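Local coordinates for spindle pole body-associated protein VIK1 (PDB 2O0A) that partners the minus-end-directed kinesin Kar3, recruiting it to microtubules and the spindle pole body, and has a kinesin-like motor homology domain without a nucleotide-binding site, at residues 72-76 against 106-111; 101-107 against 267-272; 13-17 against 78-83. All blocks are in the same frame, centred on the assembly; numbering follows the deposited sequence.

Interaction 1: 72-76 against 106-111; sequences EDKFF and SLRESL
Asp73 OD1 is met by two groups, a water that donates to it at 2.7 Å and, from the neighbouring helix, the hydroxyl of Ser110, whose OG lies 3.0 Å from OD1. The same water donates to the carbonyl oxygen of Ser110, so it bridges the Asp73 carboxylate and a helix backbone. The direct bond is less certain, since the Ser110 proton has another acceptor nearby. The preceding residue, Glu72, sends an extended chain across the side chain of Leu107, nearly at right angles, and its OE1 accepts from Ser106 OG. The modelled length of that bond is implausibly short, so its exact value is doubtful. Leu107 N is also close to OE1, but at too poor an angle for a bond. The carboxylate therefore sits beside the first turn of helix 105-116, where the helix dipole may favour its negative charge. By their place in the kinesin motor fold, these two helices match the one before the P-loop strand and the one after the P-loop; the axes of the two short segments approach to 8.9 Å, their N-to-C directions 48° apart. Below these polar groups lies Phe76. Its CG stands anti to the carbonyl carbon (chi1 -74°), which carries the ring across to the other helix. Leu111 CA rests over one face in a CH-pi contact, 3.8 Å from the centroid and 21° off the normal, while Phe75 CD2 lies over the opposite face. Leu111 CD1 reaches Phe76 CE1 at 3.5 Å, and Leu107 CD1 packs against Phe76 CE2 at 3.8 Å.

Interaction 2: 101-107 against 267-272; sequences TTPHGSL and LLNLND. With EDO (1,2-ethanediol), chain B.
By its place in the kinesin motor fold, this contact occupies the degenerate nucleotide site: 101-107 is the loop and helix start where a motor kinesin has its P-loop, and 267-272 is the strand end that leads into switch II. Here the two are tied by side chains and water. Thr101 OG1 donates to Asp272 OD2 at 2.7 Å, arriving on the anti side of the carboxylate and 17° out of its plane. Next to it, Thr102 and Asn271 meet from opposite directions; Asn271 ND2 gives its proton to Thr102 OG1 at 2.9 Å with an angle of 166°, close to the amide plane. Asn271 CG lies between its own backbone N and carbonyl carbon (chi1 72°), a setting that directs the amide at Thr102. Two waters add to these bonds. One accepts from Thr101 N at 2.9 Å and lies 2.6 Å from Asn271 OD1; the other donates to Thr101 OG1 at 2.8 Å, and both lie within bonding distance of Asn269 O. The His104 ring is modelled in two conformers and in one of them brings CE1 to 3.7 Å from Asn269 CB, a contact that stays tentative. An ethanediol, probably from the crystallisation liquor, lies at the edge of the ring in that conformer and donates from O1 to Asn269 OD1 at 3.0 Å. Deeper in, Leu107 CD2 and Leu267 CD2 meet tip to tip at 3.9 Å. Strand 265-270 runs between parallel strands 27-32 and 94-99; Leu267 and Asn269 face helix 105-116, while Leu268 and Leu270 pack on helix 276-289 across the sheet.

Interaction 3: 13-17 against 78-83; sequences RRLEN and QEYSVY
Arg13 and Glu79 cross obliquely, with the guanidinium and carboxylate planes 38° apart, yet the arginine still grips the acid side-on with two nitrogens. NE donates to Glu79 OE1 at 2.8 Å and NH2 to Glu79 OE2 at 3.0 Å, both from near the guanidinium plane. The first bond rises well out of the carboxylate plane, whereas the second uses the syn lone pair of OE2; the tilt between the two groups is taken up mostly at OE1. A bend at chi2 (-57°) folds the Arg13 chain so that CG passes over the carbonyl oxygen of Gln78 on its way to the acid. Glu79 is also held by its neighbour in sequence: Gln78 NE2 reaches the anti side of OE2 at 2.9 Å in an almost straight bond of 177°, so OE2 holds two donors. On the other side of the guanidinium, NH1 makes a weak bond to Glu16 OE2, extending the salt-bridge network along the first helix. Val82 provides the apolar half, its two methyls touching different residues of helix 4-23: CG1 meets Asn17 CB at 3.5 Å, the two side chains sliding past each other in opposite directions, and CG2 packs on Arg13 CB and Arg14 CG. Asn17 takes its polar partner elsewhere, OD1 accepting from Arg27. Helix 4-23, which leads into the central sheet through strand 27-32, is thus laid on the kinked middle of helix 72-89. Beneath that helix Tyr83 reaches strand 94-99 through a bond to Asn95 O, and Glu79 also touches Arg63 and Ile65 of strand 63-66.

Overall arrangement
Helix 72-89 links two of the contacts: its first turn makes interaction 1 and its middle makes interaction 3, with centres 15 Å apart. Interaction 2 adjoins interaction 1, centres 11 Å apart, through helix 105-116, whose start serves both; Phe75 also packs on Leu267 between them. Interactions 2 and 3 lie 21 Å apart and do not touch. Along the chain interaction 3 opens first and alternates with interaction 1, which in turn alternates with interaction 2, closed only by the late strand 265-270. Together they run from the N-terminal helix, across one face of the central sheet, to the region where a motor kinesin would bind its nucleotide, a site this motor homology domain lacks.

Interaction 1: 72-76 against 106-111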
loop_
_atom_site.group_PDB
_atom_site.type_symbol
_atom_site.label_atom_id
_atom_site.label_comp_id
_atom_site.label_asym_id
_atom_site.label_seq_id
_atom_site.Cartn_x
_atom_site.Cartn_y
_atom_site.Cartn_z
ATOM N N GLU A 72 7.580 -10.902 1.715
ATOM C CA GLU A 72 6.300 -10.189 1.563
ATOM C C GLU A 72 5.218 -10.691 2.518
ATOM O O GLU A 72 4.503 -9.900 3.103
ATOM C CB GLU A 72 5.903 -10.070 0.092
ATOM C CG GLU A 72 6.948 -9.122 -0.511
ATOM C CD GLU A 72 6.961 -8.959 -1.998
ATOM O OE1 GLU A 72 6.175 -9.619 -2.698
ATOM O OE2 GLU A 72 7.806 -8.149 -2.467
ATOM N N ASP A 73 5.160 -11.999 2.752
ATOM C CA ASP A 73 4.230 -12.530 3.757
ATOM C C ASP A 73 4.511 -11.979 5.163
ATOM O O ASP A 73 3.571 -11.647 5.910
ATOM C CB ASP A 73 4.320 -14.054 3.801
ATOM C CG ASP A 73 3.760 -14.730 2.568
ATOM O OD1 ASP A 73 2.975 -14.122 1.800
ATOM O OD2 ASP A 73 4.095 -15.922 2.380
ATOM N N LYS A 74 5.792 -11.914 5.547
ATOM C CA LYS A 74 6.181 -11.356 6.849
ATOM C C LYS A 74 5.949 -9.845 6.925
ATOM O O LYS A 74 5.594 -9.302 7.982
ATOM C CB LYS A 74 7.648 -11.691 7.153
ATOM C CG LYS A 74 8.058 -11.312 8.560
ATOM C CD LYS A 74 9.409 -11.904 8.932
ATOM C CE LYS A 74 9.283 -13.393 9.207
ATOM N NZ LYS A 74 8.424 -13.689 10.390
ATOM N N PHE A 75 6.118 -9.161 5.794
ATOM C CA PHE A 75 5.778 -7.732 5.754
ATOM C C PHE A 75 4.348 -7.537 6.261
ATOM O O PHE A 75 4.090 -6.695 7.107
ATOM C CB PHE A 75 5.918 -7.101 4.357
ATOM C CG PHE A 75 5.325 -5.723 4.297
ATOM C CD1 PHE A 75 6.027 -4.634 4.797
ATOM C CD2 PHE A 75 4.037 -5.522 3.801
ATOM C CE1 PHE A 75 5.462 -3.359 4.791
ATOM C CE2 PHE A 75 3.464 -4.253 3.792
ATOM C CZ PHE A 75 4.188 -3.171 4.292
ATOM N N PHE A 76 3.421 -8.317 5.737
ATOM C CA PHE A 76 2.041 -8.123 6.138
ATOM C C PHE A 76 1.770 -8.518 7.578
ATOM O O PHE A 76 1.144 -7.755 8.313
ATOM C CB PHE A 76 1.113 -8.810 5.131
ATOM C CG PHE A 76 1.040 -8.060 3.846
ATOM C CD1 PHE A 76 0.469 -6.795 3.815
ATOM C CD2 PHE A 76 1.642 -8.550 2.694
ATOM C CE1 PHE A 76 0.450 -6.043 2.650
ATOM C CE2 PHE A 76 1.614 -7.799 1.521
ATOM C CZ PHE A 76 1.015 -6.545 1.507
ATOM N N SER A 106 4.006 -10.242 -6.612
ATOM C CA SER A 106 4.156 -11.036 -5.400
ATOM C C SER A 106 3.614 -10.305 -4.165
ATOM O O SER A 106 3.086 -10.935 -3.239
ATOM C CB SER A 106 5.623 -11.439 -5.180
ATOM O OG SER A 106 6.410 -10.289 -4.971
ATOM N N LEU A 107 3.744 -8.977 -4.151
ATOM C CA LEU A 107 3.225 -8.179 -3.032
ATOM C C LEU A 107 1.703 -8.235 -3.001
ATOM O O LEU A 107 1.087 -8.397 -1.932
ATOM C CB LEU A 107 3.710 -6.727 -3.110
ATOM C CG LEU A 107 3.396 -5.902 -1.862
ATOM C CD1 LEU A 107 4.292 -6.322 -0.652
ATOM C CD2 LEU A 107 3.549 -4.417 -2.152
ATOM N N ARG A 108 1.104 -8.112 -4.183
ATOM C CA ARG A 108 -0.334 -8.226 -4.353
ATOM C C ARG A 108 -0.858 -9.587 -3.873
ATOM O O ARG A 108 -1.823 -9.658 -3.111
ATOM C CB ARG A 108 -0.702 -7.970 -5.820
ATOM C CG ARG A 108 -2.203 -7.894 -6.056
ATOM C CD ARG A 108 -2.519 -7.956 -7.541
ATOM N NE ARG A 108 -1.708 -7.000 -8.267
ATOM C CZ ARG A 108 -0.953 -7.248 -9.340
ATOM N NH1 ARG A 108 -0.915 -8.432 -9.949
ATOM N NH2 ARG A 108 -0.254 -6.256 -9.851
ATOM N N GLU A 109 -0.171 -10.650 -4.298
ATOM C CA GLU A 109 -0.472 -12.021 -3.902
ATOM C C GLU A 109 -0.423 -12.160 -2.377
ATOM O O GLU A 109 -1.351 -12.674 -1.750
ATOM C CB GLU A 109 0.587 -12.921 -4.538
ATOM C CG GLU A 109 0.457 -14.403 -4.297
ATOM C CD GLU A 109 1.518 -15.188 -5.059
ATOM O OE1 GLU A 109 2.728 -14.933 -4.864
ATOM O OE2 GLU A 109 1.134 -16.061 -5.864
ATOM N N SER A 110 0.665 -11.668 -1.791
ATOM C CA SER A 110 0.864 -11.745 -0.347
ATOM C C SER A 110 -0.200 -10.976 0.419
ATOM O O SER A 110 -0.657 -11.428 1.470
ATOM C CB SER A 110 2.264 -11.259 0.031
ATOM O OG SER A 110 3.214 -12.204 -0.458
ATOM N N LEU A 111 -0.601 -9.833 -0.130
ATOM C CA LEU A 111 -1.627 -9.022 0.503
ATOM C C LEU A 111 -2.922 -9.815 0.597
ATOM O O LEU A 111 -3.532 -9.900 1.656
ATOM C CB LEU A 111 -1.872 -7.735 -0.294
ATOM C CG LEU A 111 -3.043 -6.870 0.175
ATOM C CD1 LEU A 111 -2.872 -6.374 1.609
ATOM C CD2 LEU A 111 -3.210 -5.710 -0.774
HETATM O O HOH W 1 0.679 -13.290 3.032
#

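Interaction 2: 101-107 against 267-272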
loop_
_atom_site.group_PDB
_atom_site.type_symbol
_atom_site.label_atom_id
_atom_site.label_comp_id
_atom_site.label_asym_id
_atom_site.label_seq_id
_atom_site.Cartn_x
_atom_site.Cartn_y
_atom_site.Cartn_z
ATOM N N THR A 101 9.090 0.313 -8.939
ATOM C CA THR A 101 9.561 0.632 -10.296
ATOM C C THR A 101 9.762 -0.626 -11.149
ATOM O O THR A 101 10.208 -0.546 -12.310
ATOM C CB THR A 101 10.863 1.479 -10.282
ATOM O OG1 THR A 101 11.869 0.781 -9.539
ATOM C CG2 THR A 101 10.612 2.857 -9.667
ATOM N N THR A 102 9.444 -1.779 -10.568
ATOM C CA THR A 102 9.499 -3.066 -11.250
ATOM C C THR A 102 8.212 -3.830 -10.947
ATOM O O THR A 102 7.508 -3.489 -9.990
ATOM C CB THR A 102 10.702 -3.903 -10.786
ATOM O OG1 THR A 102 10.650 -4.096 -9.362
ATOM C CG2 THR A 102 12.011 -3.226 -11.161
ATOM N N PRO A 103 7.884 -4.842 -11.771
ATOM C CA PRO A 103 6.711 -5.674 -11.503
ATOM C C PRO A 103 6.704 -6.190 -10.070
ATOM O O PRO A 103 7.714 -6.732 -9.590
ATOM C CB PRO A 103 6.882 -6.830 -12.490
ATOM C CG PRO A 103 7.591 -6.209 -13.640
ATOM C CD PRO A 103 8.569 -5.245 -13.017
ATOM N N HIS A 104 5.575 -6.002 -9.382
ATOM C CA HIS A 104 5.449 -6.430 -7.995
ATOM C C HIS A 104 4.177 -7.245 -7.702
ATOM O O HIS A 104 3.481 -7.036 -6.675
ATOM C CB HIS A 104 5.528 -5.212 -7.077
ATOM C CG HIS A 104 6.927 -4.863 -6.655
ATOM N ND1 HIS A 104 7.376 -5.021 -5.361
ATOM C CD2 HIS A 104 7.977 -4.378 -7.360
ATOM C CE1 HIS A 104 8.643 -4.647 -5.289
ATOM N NE2 HIS A 104 9.031 -4.247 -6.486
ATOM N N GLY A 105 3.872 -8.207 -8.570
ATOM C CA GLY A 105 2.727 -9.093 -8.338
ATOM C C GLY A 105 2.797 -9.898 -7.053
ATOM O O GLY A 105 1.761 -10.216 -6.453
ATOM N N SER A 106 4.006 -10.242 -6.612
ATOM C CA SER A 106 4.156 -11.036 -5.400
ATOM C C SER A 106 3.614 -10.305 -4.165
ATOM O O SER A 106 3.086 -10.935 -3.239
ATOM C CB SER A 106 5.623 -11.439 -5.180
ATOM O OG SER A 106 6.410 -10.289 -4.971
ATOM N N LEU A 107 3.744 -8.977 -4.151
ATOM C CA LEU A 107 3.225 -8.179 -3.032
ATOM C C LEU A 107 1.703 -8.235 -3.001
ATOM O O LEU A 107 1.087 -8.397 -1.932
ATOM C CB LEU A 107 3.710 -6.727 -3.110
ATOM C CG LEU A 107 3.396 -5.902 -1.862
ATOM C CD1 LEU A 107 4.292 -6.322 -0.652
ATOM C CD2 LEU A 107 3.549 -4.417 -2.152
ATOM N N LEU A 267 3.943 2.911 0.938
ATOM C CA LEU A 267 4.978 1.899 0.922
ATOM C C LEU A 267 5.865 2.149 -0.300
ATOM O O LEU A 267 5.384 2.117 -1.434
ATOM C CB LEU A 267 4.355 0.494 0.857
ATOM C CG LEU A 267 5.373 -0.647 0.878
ATOM C CD1 LEU A 267 6.191 -0.668 2.177
ATOM C CD2 LEU A 267 4.683 -2.013 0.644
ATOM N N LEU A 268 7.139 2.439 -0.058
ATOM C CA LEU A 268 8.067 2.704 -1.158
ATOM C C LEU A 268 8.992 1.519 -1.314
ATOM O O LEU A 268 9.773 1.209 -0.425
ATOM C CB LEU A 268 8.833 4.016 -0.937
ATOM C CG LEU A 268 8.011 5.231 -1.413
ATOM C CD1 LEU A 268 6.753 5.460 -0.575
ATOM C CD2 LEU A 268 8.852 6.480 -1.391
ATOM N N ASN A 269 8.865 0.833 -2.441
ATOM C CA ASN A 269 9.652 -0.373 -2.693
ATOM C C ASN A 269 10.905 0.001 -3.457
ATOM O O ASN A 269 10.834 0.347 -4.640
ATOM C CB ASN A 269 8.827 -1.412 -3.460
ATOM C CG ASN A 269 7.626 -1.883 -2.670
ATOM O OD1 ASN A 269 7.745 -2.730 -1.772
ATOM N ND2 ASN A 269 6.447 -1.340 -2.997
ATOM N N LEU A 270 12.045 -0.077 -2.777
ATOM C CA LEU A 270 13.305 0.411 -3.331
ATOM C C LEU A 270 14.188 -0.772 -3.686
ATOM O O LEU A 270 14.732 -1.442 -2.816
ATOM C CB LEU A 270 14.006 1.355 -2.343
ATOM C CG LEU A 270 13.230 2.515 -1.702
ATOM C CD1 LEU A 270 14.163 3.314 -0.811
ATOM C CD2 LEU A 270 12.552 3.433 -2.742
ATOM N N ASN A 271 14.312 -1.037 -4.980
ATOM C CA ASN A 271 15.063 -2.194 -5.440
ATOM C C ASN A 271 15.749 -1.902 -6.758
ATOM O O ASN A 271 16.116 -2.814 -7.489
ATOM C CB ASN A 271 14.118 -3.389 -5.597
ATOM C CG ASN A 271 13.197 -3.249 -6.794
ATOM O OD1 ASN A 271 12.922 -2.134 -7.259
ATOM N ND2 ASN A 271 12.728 -4.378 -7.315
ATOM N N ASP A 272 15.917 -0.617 -7.043
ATOM C CA ASP A 272 16.245 -0.143 -8.378
ATOM C C ASP A 272 17.162 1.073 -8.257
ATOM O O ASP A 272 16.710 2.187 -7.984
ATOM C CB ASP A 272 14.926 0.237 -9.055
ATOM C CG ASP A 272 15.073 0.575 -10.515
ATOM O OD1 ASP A 272 16.130 0.287 -11.123
ATOM O OD2 ASP A 272 14.093 1.129 -11.058
HETATM C C1 EDO B . 10.660 -4.600 -1.758
HETATM O O1 EDO B . 9.441 -5.136 -2.269
HETATM C C2 EDO B . 11.577 -4.249 -2.935
HETATM O O2 EDO B . 11.194 -5.041 -4.076
HETATM O O HOH W 2 10.402 -1.386 -7.057
HETATM O O HOH W 3 12.324 1.124 -6.754
#

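Interaction 3: 13-17 against 78-83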
loop_
_atom_site.group_PDB
_atom_site.type_symbol
_atom_site.label_atom_id
_atom_site.label_comp_id
_atom_site.label_asym_id
_atom_site.label_seq_id
_atom_site.Cartn_x
_atom_site.Cartn_y
_atom_site.Cartn_z
ATOM N N ARG A 13 6.164 -2.696 17.316
ATOM C CA ARG A 13 5.276 -2.227 16.245
ATOM C C ARG A 13 3.966 -1.634 16.774
ATOM O O ARG A 13 3.406 -0.709 16.176
ATOM C CB ARG A 13 5.015 -3.340 15.221
ATOM C CG ARG A 13 6.285 -3.839 14.549
ATOM C CD ARG A 13 7.066 -2.746 13.852
ATOM N NE ARG A 13 8.198 -3.337 13.135
ATOM C CZ ARG A 13 9.410 -3.540 13.650
ATOM N NH1 ARG A 13 9.703 -3.170 14.901
ATOM N NH2 ARG A 13 10.348 -4.108 12.909
ATOM N N ARG A 14 3.478 -2.173 17.898
ATOM C CA ARG A 14 2.310 -1.603 18.563
ATOM C C ARG A 14 2.611 -0.202 19.089
ATOM O O ARG A 14 1.808 0.719 18.905
ATOM C CB ARG A 14 1.836 -2.525 19.683
ATOM C CG ARG A 14 1.079 -3.738 19.165
ATOM C CD ARG A 14 0.637 -4.648 20.312
ATOM N NE ARG A 14 0.209 -5.968 19.852
ATOM C CZ ARG A 14 -0.035 -7.003 20.654
ATOM N NH1 ARG A 14 0.107 -6.885 21.969
ATOM N NH2 ARG A 14 -0.421 -8.161 20.138
ATOM N N LEU A 15 3.771 -0.033 19.723
ATOM C CA LEU A 15 4.171 1.281 20.244
ATOM C C LEU A 15 4.424 2.289 19.116
ATOM O O LEU A 15 4.043 3.463 19.215
ATOM C CB LEU A 15 5.408 1.164 21.152
ATOM C CG LEU A 15 5.296 0.558 22.559
ATOM C CD1 LEU A 15 6.678 0.509 23.206
ATOM C CD2 LEU A 15 4.354 1.363 23.442
ATOM N N GLU A 16 5.036 1.827 18.026
ATOM C CA GLU A 16 5.311 2.703 16.889
ATOM C C GLU A 16 4.028 3.228 16.297
ATOM O O GLU A 16 3.914 4.411 15.971
ATOM C CB GLU A 16 6.062 1.944 15.813
ATOM C CG GLU A 16 7.479 1.609 16.167
ATOM C CD GLU A 16 8.072 0.573 15.237
ATOM O OE1 GLU A 16 7.967 0.740 13.980
ATOM O OE2 GLU A 16 8.641 -0.406 15.768
ATOM N N ASN A 17 3.055 2.337 16.136
ATOM C CA ASN A 17 1.768 2.736 15.578
ATOM C C ASN A 17 1.052 3.761 16.459
ATOM O O ASN A 17 0.415 4.683 15.950
ATOM C CB ASN A 17 0.882 1.514 15.362
ATOM C CG ASN A 17 -0.368 1.855 14.606
ATOM O OD1 ASN A 17 -0.312 2.170 13.417
ATOM N ND2 ASN A 17 -1.507 1.846 15.297
ATOM N N GLN A 78 3.947 -8.902 10.159
ATOM C CA GLN A 78 4.820 -8.253 11.142
ATOM C C GLN A 78 4.781 -6.731 11.067
ATOM O O GLN A 78 4.743 -6.044 12.090
ATOM C CB GLN A 78 6.250 -8.772 10.938
ATOM C CG GLN A 78 7.357 -8.126 11.755
ATOM C CD GLN A 78 8.687 -8.799 11.462
ATOM O OE1 GLN A 78 8.864 -9.996 11.731
ATOM N NE2 GLN A 78 9.615 -8.051 10.892
ATOM N N GLU A 79 4.825 -6.202 9.854
ATOM C CA GLU A 79 5.060 -4.775 9.687
ATOM C C GLU A 79 3.792 -3.984 9.434
ATOM O O GLU A 79 3.710 -2.821 9.824
ATOM C CB GLU A 79 6.038 -4.521 8.532
ATOM C CG GLU A 79 7.446 -5.151 8.723
ATOM C CD GLU A 79 8.192 -4.587 9.932
ATOM O OE1 GLU A 79 7.870 -3.464 10.381
ATOM O OE2 GLU A 79 9.118 -5.286 10.412
ATOM N N TYR A 80 2.809 -4.624 8.789
ATOM C CA TYR A 80 1.594 -3.932 8.351
ATOM C C TYR A 80 0.375 -4.212 9.240
ATOM O O TYR A 80 -0.531 -3.373 9.323
ATOM C CB TYR A 80 1.311 -4.376 6.910
ATOM C CG TYR A 80 0.084 -3.787 6.282
ATOM C CD1 TYR A 80 0.067 -2.469 5.829
ATOM C CD2 TYR A 80 -1.057 -4.572 6.099
ATOM C CE1 TYR A 80 -1.059 -1.943 5.232
ATOM C CE2 TYR A 80 -2.181 -4.044 5.497
ATOM C CZ TYR A 80 -2.174 -2.749 5.068
ATOM O OH TYR A 80 -3.310 -2.252 4.486
ATOM N N SER A 81 0.377 -5.356 9.912
ATOM C CA SER A 81 -0.833 -5.839 10.588
ATOM C C SER A 81 -1.344 -4.944 11.722
ATOM O O SER A 81 -2.548 -4.864 11.942
ATOM C CB SER A 81 -0.645 -7.272 11.099
ATOM O OG SER A 81 0.290 -7.291 12.147
ATOM N N VAL A 82 -0.460 -4.265 12.447
ATOM C CA VAL A 82 -0.930 -3.364 13.509
ATOM C C VAL A 82 -1.790 -2.207 12.954
ATOM O O VAL A 82 -2.876 -1.904 13.475
ATOM C CB VAL A 82 0.247 -2.831 14.361
ATOM C CG1 VAL A 82 -0.255 -1.838 15.386
ATOM C CG2 VAL A 82 0.995 -3.992 15.035
ATOM N N TYR A 83 -1.313 -1.579 11.882
ATOM C CA TYR A 83 -2.081 -0.557 11.179
ATOM C C TYR A 83 -3.408 -1.118 10.644
ATOM O O TYR A 83 -4.478 -0.525 10.832
ATOM C CB TYR A 83 -1.225 -0.030 10.034
ATOM C CG TYR A 83 -1.951 0.744 8.964
ATOM C CD1 TYR A 83 -2.347 2.059 9.181
ATOM C CD2 TYR A 83 -2.245 0.160 7.719
ATOM C CE1 TYR A 83 -2.998 2.790 8.202
ATOM C CE2 TYR A 83 -2.892 0.882 6.718
ATOM C CZ TYR A 83 -3.267 2.201 6.960
ATOM O OH TYR A 83 -3.887 2.956 6.011
#